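Local atomic coordinates of nucleoplasmin-like protein (Drosophila melanogaster, PDB entry 1NLQ), a protein that binds core histones and takes part in the ATP-facilitated assembly of approximately regularly spaced nucleosomal arrays, the chain here being its N-terminal nucleoplasmin core domain. Residues V33-L38 / N76-F81; V53-D58 / S84-K89. All blocks are in the same frame, centred on the assembly; numbering follows the deposited sequence.

Contact 1: residues V33-L38 / N76-F81; sequences VIKQIL and NPDVEF
Ile34 and Val79 are a hydrogen-bonded pair of neighbouring antiparallel strands in one sheet of the nucleoplasmin beta sandwich, and Asp78 and Val79 both face Ile34, a G1 beta bulge in strand 74-82. Ile34 N gives a nearly straight bond to Val79 O (2.8 Å, 161° at the hydrogen). In return Ile34 O faces two amides, Asp78 N and Val79 N, and both of these bonds are weak and bent. Next to Ile34, Lys35 turns back toward Asp78. Its CB starts away from the other strand; CG sits anti to the carbonyl carbon, and a bend at chi2 (-67°) brings CD round to 3.5 Å from Asp78 OD1. CE keeps the same 3.5 Å from Asp78 OD1, and NZ closes a salt bridge to that oxygen at 2.8 Å, coming from above the carboxylate plane. The two side chains lie side by side, pointing the same way. Each has a second mate in the pentamer: Lys35 NZ pairs with Asp78 of one neighbouring subunit, and Asp78 OD2 with Lys35 of another. On the face of Ile34 and Ile37, turned to the second sheet, the contacts are apolar. Ile37 CD1 meets Pro77 CG at 4.1 Å, the two side chains crossing at about a right angle, and Ile34 CG1 touches the edge of the Phe81 ring, in its plane, 3.9 Å from CE1.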
ATOM      1  N   VAL A  33     -15.645   1.628   0.567  1.00 16.67           N
ATOM      2  CA  VAL A  33     -14.224   1.580   0.858  1.00 16.67           C
ATOM      3  C   VAL A  33     -13.489   1.910  -0.427  1.00 16.67           C
ATOM      4  O   VAL A  33     -13.691   1.251  -1.438  1.00 16.67           O
ATOM      5  CB  VAL A  33     -13.783   0.178   1.323  1.00 18.77           C
ATOM      6  CG1 VAL A  33     -12.297   0.196   1.682  1.00 18.77           C
ATOM      7  CG2 VAL A  33     -14.621  -0.266   2.518  1.00 18.77           C
ATOM      8  N   ILE A  34     -12.658   2.942  -0.396  1.00 14.63           N
ATOM      9  CA  ILE A  34     -11.912   3.313  -1.591  1.00 14.63           C
ATOM     10  C   ILE A  34     -10.505   2.761  -1.475  1.00 14.63           C
ATOM     11  O   ILE A  34      -9.726   3.193  -0.627  1.00 14.63           O
ATOM     12  CB  ILE A  34     -11.866   4.838  -1.769  1.00 14.15           C
ATOM     13  CG1 ILE A  34     -13.285   5.379  -1.972  1.00 14.15           C
ATOM     14  CG2 ILE A  34     -10.998   5.192  -2.959  1.00 14.15           C
ATOM     15  CD1 ILE A  34     -14.072   4.690  -3.084  1.00 14.15           C
ATOM     16  N   LYS A  35     -10.190   1.796  -2.337  1.00 13.33           N
ATOM     17  CA  LYS A  35      -8.896   1.129  -2.317  1.00 13.33           C
ATOM     18  C   LYS A  35      -7.822   1.734  -3.193  1.00 13.33           C
ATOM     19  O   LYS A  35      -6.662   1.781  -2.802  1.00 13.33           O
ATOM     20  CB  LYS A  35      -9.066  -0.339  -2.711  1.00 17.08           C
ATOM     21  CG  LYS A  35      -9.850  -1.180  -1.720  1.00 17.08           C
ATOM     22  CD  LYS A  35      -9.083  -1.312  -0.422  1.00 17.08           C
ATOM     23  CE  LYS A  35      -9.688  -2.361   0.499  1.00 17.08           C
ATOM     24  NZ  LYS A  35      -8.825  -2.581   1.698  1.00 17.08           N
ATOM     25  N   GLN A  36      -8.206   2.177  -4.380  1.00 13.30           N
ATOM     26  CA  GLN A  36      -7.243   2.720  -5.325  1.00 13.30           C
ATOM     27  C   GLN A  36      -7.821   3.815  -6.213  1.00 13.30           C
ATOM     28  O   GLN A  36      -8.986   3.773  -6.602  1.00 13.30           O
ATOM     29  CB  GLN A  36      -6.701   1.560  -6.187  1.00 15.70           C
ATOM     30  CG  GLN A  36      -5.818   1.955  -7.360  1.00 15.70           C
ATOM     31  CD  GLN A  36      -5.370   0.754  -8.195  1.00 15.70           C
ATOM     32  OE1 GLN A  36      -4.262   0.251  -8.032  1.00 15.70           O
ATOM     33  NE2 GLN A  36      -6.240   0.290  -9.087  1.00 15.70           N
ATOM     34  N   ILE A  37      -6.996   4.822  -6.492  1.00 13.21           N
ATOM     35  CA  ILE A  37      -7.368   5.921  -7.377  1.00 13.21           C
ATOM     36  C   ILE A  37      -6.203   5.935  -8.347  1.00 13.21           C
ATOM     37  O   ILE A  37      -5.061   6.195  -7.970  1.00 13.21           O
ATOM     38  CB  ILE A  37      -7.509   7.257  -6.622  1.00 14.13           C
ATOM     39  CG1 ILE A  37      -8.640   7.131  -5.595  1.00 14.13           C
ATOM     40  CG2 ILE A  37      -7.855   8.371  -7.605  1.00 14.13           C
ATOM     41  CD1 ILE A  37      -8.937   8.396  -4.801  1.00 14.13           C
ATOM     42  N   LEU A  38      -6.518   5.637  -9.600  1.00 15.15           N
ATOM     43  CA  LEU A  38      -5.532   5.482 -10.652  1.00 15.15           C
ATOM     44  C   LEU A  38      -5.658   6.468 -11.802  1.00 15.15           C
ATOM     45  O   LEU A  38      -6.763   6.741 -12.270  1.00 15.15           O
ATOM     46  CB  LEU A  38      -5.663   4.047 -11.168  1.00 15.45           C
ATOM     47  CG  LEU A  38      -4.844   3.493 -12.329  1.00 15.45           C
ATOM     48  CD1 LEU A  38      -3.366   3.413 -11.967  1.00 15.45           C
ATOM     49  CD2 LEU A  38      -5.389   2.109 -12.654  1.00 15.45           C
ATOM     50  N   ASN A  76      -3.325   4.663  -2.927  1.00 15.10           N
ATOM     51  CA  ASN A  76      -4.134   3.613  -2.321  1.00 15.10           C
ATOM     52  C   ASN A  76      -4.601   4.137  -0.977  1.00 15.10           C
ATOM     53  O   ASN A  76      -4.036   3.816   0.061  1.00 15.10           O
ATOM     54  CB  ASN A  76      -3.285   2.358  -2.144  1.00 24.81           C
ATOM     55  CG  ASN A  76      -2.829   1.779  -3.469  1.00 24.81           C
ATOM     56  OD1 ASN A  76      -3.596   1.116  -4.162  1.00 24.81           O
ATOM     57  ND2 ASN A  76      -1.583   2.046  -3.839  1.00 24.81           N
ATOM     58  N   PRO A  77      -5.653   4.961  -0.982  1.00 15.76           N
ATOM     59  CA  PRO A  77      -6.185   5.543   0.253  1.00 15.76           C
ATOM     60  C   PRO A  77      -6.608   4.537   1.317  1.00 15.76           C
ATOM     61  O   PRO A  77      -6.222   4.647   2.486  1.00 15.76           O
ATOM     62  CB  PRO A  77      -7.372   6.375  -0.239  1.00 14.99           C
ATOM     63  CG  PRO A  77      -7.006   6.707  -1.661  1.00 14.99           C
ATOM     64  CD  PRO A  77      -6.438   5.400  -2.150  1.00 14.99           C
ATOM     65  N   ASP A  78      -7.396   3.551   0.899  1.00 15.19           N
ATOM     66  CA  ASP A  78      -7.933   2.539   1.798  1.00 15.19           C
ATOM     67  C   ASP A  78      -8.757   3.246   2.863  1.00 15.19           C
ATOM     68  O   ASP A  78      -8.700   2.913   4.043  1.00 15.19           O
ATOM     69  CB  ASP A  78      -6.828   1.702   2.459  1.00 19.22           C
ATOM     70  CG  ASP A  78      -7.385   0.473   3.180  1.00 19.22           C
ATOM     71  OD1 ASP A  78      -8.476   0.006   2.786  1.00 19.22           O
ATOM     72  OD2 ASP A  78      -6.745  -0.033   4.134  1.00 19.22           O
ATOM     73  N   VAL A  79      -9.518   4.244   2.428  1.00 15.24           N
ATOM     74  CA  VAL A  79     -10.363   4.990   3.343  1.00 15.24           C
ATOM     75  C   VAL A  79     -11.794   4.513   3.215  1.00 15.24           C
ATOM     76  O   VAL A  79     -12.163   3.884   2.228  1.00 15.24           O
ATOM     77  CB  VAL A  79     -10.315   6.500   3.053  1.00 14.76           C
ATOM     78  CG1 VAL A  79      -8.918   7.020   3.280  1.00 14.76           C
ATOM     79  CG2 VAL A  79     -10.763   6.781   1.627  1.00 14.76           C
ATOM     80  N   GLU A  80     -12.601   4.790   4.231  1.00 17.43           N
ATOM     81  CA  GLU A  80     -13.991   4.386   4.187  1.00 17.43           C
ATOM     82  C   GLU A  80     -14.967   5.477   4.562  1.00 17.43           C
ATOM     83  O   GLU A  80     -14.654   6.390   5.324  1.00 17.43           O
ATOM     84  CB  GLU A  80     -14.230   3.165   5.067  1.00 34.80           C
ATOM     85  CG  GLU A  80     -13.655   3.236   6.452  1.00 34.80           C
ATOM     86  CD  GLU A  80     -14.011   1.997   7.248  1.00 34.80           C
ATOM     87  OE1 GLU A  80     -13.718   0.878   6.767  1.00 34.80           O
ATOM     88  OE2 GLU A  80     -14.587   2.138   8.345  1.00 34.80           O
ATOM     89  N   PHE A  81     -16.159   5.365   3.994  1.00 16.03           N
ATOM     90  CA  PHE A  81     -17.238   6.306   4.226  1.00 16.03           C
ATOM     91  C   PHE A  81     -18.430   5.462   4.651  1.00 16.03           C
ATOM     92  O   PHE A  81     -18.899   4.599   3.913  1.00 16.03           O
ATOM     93  CB  PHE A  81     -17.530   7.071   2.942  1.00 15.26           C
ATOM     94  CG  PHE A  81     -16.319   7.753   2.366  1.00 15.26           C
ATOM     95  CD1 PHE A  81     -15.592   7.169   1.329  1.00 15.26           C
ATOM     96  CD2 PHE A  81     -15.871   8.952   2.903  1.00 15.26           C
ATOM     97  CE1 PHE A  81     -14.433   7.774   0.843  1.00 15.26           C
ATOM     98  CE2 PHE A  81     -14.718   9.565   2.426  1.00 15.26           C
ATOM     99  CZ  PHE A  81     -13.992   8.977   1.394  1.00 15.26           C
TER

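Contact 2: residues V53-D58 / S84-K89; sequences VNTPKD and SKVTFK
Val53 presses its CG2 methyl against Val86 CG1 at 3.4 Å, tighter than usual carbon contact, on the inward side of two antiparallel strands in the second sheet of the sandwich. With CG2 anti to the backbone N, the same methyl also reaches Phe88 CE2 (3.7 Å), while Val86 CG1 lies over one face of the Phe88 ring, offset toward its rim. Behind this packing, Asn54 and Thr87 exchange both backbone bonds: Thr87 N to Asn54 O is the straighter, at 168°. Their side chains point to the other face and are tied elsewhere, Asn54 to Glu52 and Thr87 to Thr19. The strand pairing ends near Thr55, and beyond it Pro56, Lys57 and Lys85 lie exposed. Here a water donates to Asp58 OD2 at 3.0 Å, meets Ser84 OG at 2.8 Å and bonds weakly to Thr55 OG1; Ser84 OG also bonds Tyr82 O, and Lys57 NZ reaches Tyr82 O and Glu83 O. Thr55 stands between, its OG1 3.3 Å from Val86 CG2 and its CG2 3.9 Å from Ser84 CB. An alanine here, lacking OG1 and CG2, would probably open a gap beside Val86 CG2 and Ser84 CB and leave the water without its weak third bond. Close packing and direct backbone bonds thus set the Val53 end, whereas the Ser84 end, sharing a water among polar atoms, is probably more adaptable.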
ATOM      1  N   VAL A  53     -12.901  14.655  -2.227  1.00 17.29           N
ATOM      2  CA  VAL A  53     -14.038  13.906  -1.725  1.00 17.29           C
ATOM      3  C   VAL A  53     -14.897  14.856  -0.896  1.00 17.29           C
ATOM      4  O   VAL A  53     -14.381  15.728  -0.199  1.00 17.29           O
ATOM      5  CB  VAL A  53     -13.597  12.681  -0.862  1.00 18.22           C
ATOM      6  CG1 VAL A  53     -12.952  13.135   0.431  1.00 18.22           C
ATOM      7  CG2 VAL A  53     -14.801  11.806  -0.554  1.00 18.22           C
ATOM      8  N   ASN A  54     -16.213  14.697  -1.007  1.00 21.35           N
ATOM      9  CA  ASN A  54     -17.148  15.539  -0.276  1.00 21.35           C
ATOM     10  C   ASN A  54     -18.186  14.716   0.464  1.00 21.35           C
ATOM     11  O   ASN A  54     -18.817  13.835  -0.109  1.00 21.35           O
ATOM     12  CB  ASN A  54     -17.892  16.481  -1.224  1.00 22.76           C
ATOM     13  CG  ASN A  54     -16.974  17.446  -1.928  1.00 22.76           C
ATOM     14  OD1 ASN A  54     -16.385  17.127  -2.969  1.00 22.76           O
ATOM     15  ND2 ASN A  54     -16.826  18.635  -1.356  1.00 22.76           N
ATOM     16  N   THR A  55     -18.356  15.003   1.744  1.00 28.30           N
ATOM     17  CA  THR A  55     -19.362  14.319   2.539  1.00 28.30           C
ATOM     18  C   THR A  55     -19.963  15.352   3.475  1.00 28.30           C
ATOM     19  O   THR A  55     -19.294  15.848   4.373  1.00 28.30           O
ATOM     20  CB  THR A  55     -18.770  13.162   3.368  1.00 32.44           C
ATOM     21  OG1 THR A  55     -18.538  12.027   2.524  1.00 32.44           O
ATOM     22  CG2 THR A  55     -19.732  12.762   4.466  1.00 32.44           C
ATOM     23  N   PRO A  56     -21.240  15.698   3.268  1.00 43.26           N
ATOM     24  CA  PRO A  56     -21.870  16.693   4.143  1.00 43.26           C
ATOM     25  C   PRO A  56     -21.877  16.200   5.582  1.00 43.26           C
ATOM     26  O   PRO A  56     -21.557  16.946   6.517  1.00 43.26           O
ATOM     27  CB  PRO A  56     -23.283  16.812   3.568  1.00 47.67           C
ATOM     28  CG  PRO A  56     -23.094  16.435   2.104  1.00 47.67           C
ATOM     29  CD  PRO A  56     -22.186  15.236   2.239  1.00 47.67           C
ATOM     30  N   LYS A  57     -22.237  14.930   5.730  1.00 43.27           N
ATOM     31  CA  LYS A  57     -22.323  14.250   7.017  1.00 43.27           C
ATOM     32  C   LYS A  57     -21.213  14.612   7.997  1.00 43.27           C
ATOM     33  O   LYS A  57     -21.428  14.605   9.212  1.00 43.27           O
ATOM     34  CB  LYS A  57     -22.334  12.735   6.782  1.00 46.67           C
ATOM     35  CG  LYS A  57     -22.539  11.900   8.039  1.00 46.67           C
ATOM     36  CD  LYS A  57     -22.592  10.408   7.715  1.00 46.67           C
ATOM     37  CE  LYS A  57     -23.070   9.596   8.912  1.00 46.67           C
ATOM     38  NZ  LYS A  57     -23.080   8.129   8.702  1.00 46.67           N
ATOM     39  N   ASP A  58     -20.031  14.933   7.476  1.00 46.45           N
ATOM     40  CA  ASP A  58     -18.901  15.284   8.328  1.00 46.45           C
ATOM     41  C   ASP A  58     -18.189  16.586   7.946  1.00 46.45           C
ATOM     42  O   ASP A  58     -16.988  16.744   8.213  1.00 46.45           O
ATOM     43  CB  ASP A  58     -17.904  14.130   8.319  1.00 55.94           C
ATOM     44  CG  ASP A  58     -18.575  12.793   8.546  1.00 55.94           C
ATOM     45  OD1 ASP A  58     -19.123  12.589   9.657  1.00 55.94           O
ATOM     46  OD2 ASP A  58     -18.575  11.951   7.617  1.00 55.94           O
ATOM     47  N   SER A  84     -23.200   7.444   4.419  1.00 26.51           N
ATOM     48  CA  SER A  84     -23.173   8.849   4.067  1.00 26.51           C
ATOM     49  C   SER A  84     -23.118   9.034   2.565  1.00 26.51           C
ATOM     50  O   SER A  84     -22.698   8.142   1.827  1.00 26.51           O
ATOM     51  CB  SER A  84     -21.987   9.551   4.755  1.00 34.97           C
ATOM     52  OG  SER A  84     -20.760   8.880   4.523  1.00 34.97           O
ATOM     53  N   LYS A  85     -23.592  10.185   2.113  1.00 28.10           N
ATOM     54  CA  LYS A  85     -23.574  10.503   0.699  1.00 28.10           C
ATOM     55  C   LYS A  85     -22.179  11.029   0.396  1.00 28.10           C
ATOM     56  O   LYS A  85     -21.731  12.009   1.002  1.00 28.10           O
ATOM     57  CB  LYS A  85     -24.615  11.579   0.379  1.00 38.55           C
ATOM     58  CG  LYS A  85     -24.699  11.903  -1.090  1.00 38.55           C
ATOM     59  CD  LYS A  85     -25.661  13.029  -1.359  1.00 38.55           C
ATOM     60  CE  LYS A  85     -25.653  13.402  -2.834  1.00 38.55           C
ATOM     61  NZ  LYS A  85     -26.304  14.714  -3.074  1.00 38.55           N
ATOM     62  N   VAL A  86     -21.489  10.381  -0.536  1.00 21.26           N
ATOM     63  CA  VAL A  86     -20.139  10.807  -0.876  1.00 21.26           C
ATOM     64  C   VAL A  86     -19.991  11.228  -2.328  1.00 21.26           C
ATOM     65  O   VAL A  86     -20.381  10.503  -3.234  1.00 21.26           O
ATOM     66  CB  VAL A  86     -19.128   9.681  -0.599  1.00 24.71           C
ATOM     67  CG1 VAL A  86     -17.731  10.137  -0.969  1.00 24.71           C
ATOM     68  CG2 VAL A  86     -19.186   9.284   0.858  1.00 24.71           C
ATOM     69  N   THR A  87     -19.419  12.406  -2.553  1.00 17.69           N
ATOM     70  CA  THR A  87     -19.225  12.862  -3.920  1.00 17.69           C
ATOM     71  C   THR A  87     -17.743  13.066  -4.219  1.00 17.69           C
ATOM     72  O   THR A  87     -17.049  13.747  -3.470  1.00 17.69           O
ATOM     73  CB  THR A  87     -19.946  14.189  -4.177  1.00 23.57           C
ATOM     74  OG1 THR A  87     -21.350  14.038  -3.920  1.00 23.57           O
ATOM     75  CG2 THR A  87     -19.754  14.603  -5.623  1.00 23.57           C
ATOM     76  N   PHE A  88     -17.266  12.467  -5.310  1.00 20.75           N
ATOM     77  CA  PHE A  88     -15.866  12.593  -5.721  1.00 20.75           C
ATOM     78  C   PHE A  88     -15.832  13.544  -6.900  1.00 20.75           C
ATOM     79  O   PHE A  88     -16.619  13.396  -7.836  1.00 20.75           O
ATOM     80  CB  PHE A  88     -15.291  11.246  -6.172  1.00 17.59           C
ATOM     81  CG  PHE A  88     -15.335  10.182  -5.123  1.00 17.59           C
ATOM     82  CD1 PHE A  88     -16.296   9.182  -5.180  1.00 17.59           C
ATOM     83  CD2 PHE A  88     -14.414  10.172  -4.078  1.00 17.59           C
ATOM     84  CE1 PHE A  88     -16.348   8.188  -4.222  1.00 17.59           C
ATOM     85  CE2 PHE A  88     -14.452   9.181  -3.108  1.00 17.59           C
ATOM     86  CZ  PHE A  88     -15.422   8.182  -3.177  1.00 17.59           C
ATOM     87  N   LYS A  89     -14.937  14.520  -6.865  1.00 17.37           N
ATOM     88  CA  LYS A  89     -14.864  15.465  -7.969  1.00 17.37           C
ATOM     89  C   LYS A  89     -13.446  15.716  -8.437  1.00 17.37           C
ATOM     90  O   LYS A  89     -12.540  15.860  -7.627  1.00 17.37           O
ATOM     91  CB  LYS A  89     -15.497  16.800  -7.585  1.00 29.92           C
ATOM     92  CG  LYS A  89     -15.544  17.749  -8.763  1.00 29.92           C
ATOM     93  CD  LYS A  89     -16.342  19.001  -8.491  1.00 29.92           C
ATOM     94  CE  LYS A  89     -16.291  19.899  -9.718  1.00 29.92           C
ATOM     95  NZ  LYS A  89     -16.988  21.191  -9.530  1.00 29.92           N
TER
HETATM   96  O   HOH W   1     -18.413  10.125   5.268  1.00 32.16           O

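Contacts 1 and 2 belong to the two opposed sheets of one beta sandwich, and their inward faces meet. Phe81 of contact 1 lies against contact 2, its CZ 3.5 Å from Val53 CG2, while Ile34 CG1 reaches Phe88 CZ. Strands 31-39 and 48-55 follow each other in the chain, as do 74-82 and 86-92, each pair stepping between sheets. Both contacts are partly buried, but contact 1 lies nearer the chain centre (about 7 Å against about 10 Å, centre to centre) and has no exposed touching residue, where contact 2 has three. Both touch a neighbouring subunit: contact 1 through salt bridges and packing, contact 2 through Val53 on Phe6 of that subunit and a weak bond from Asp58 to its Ser5.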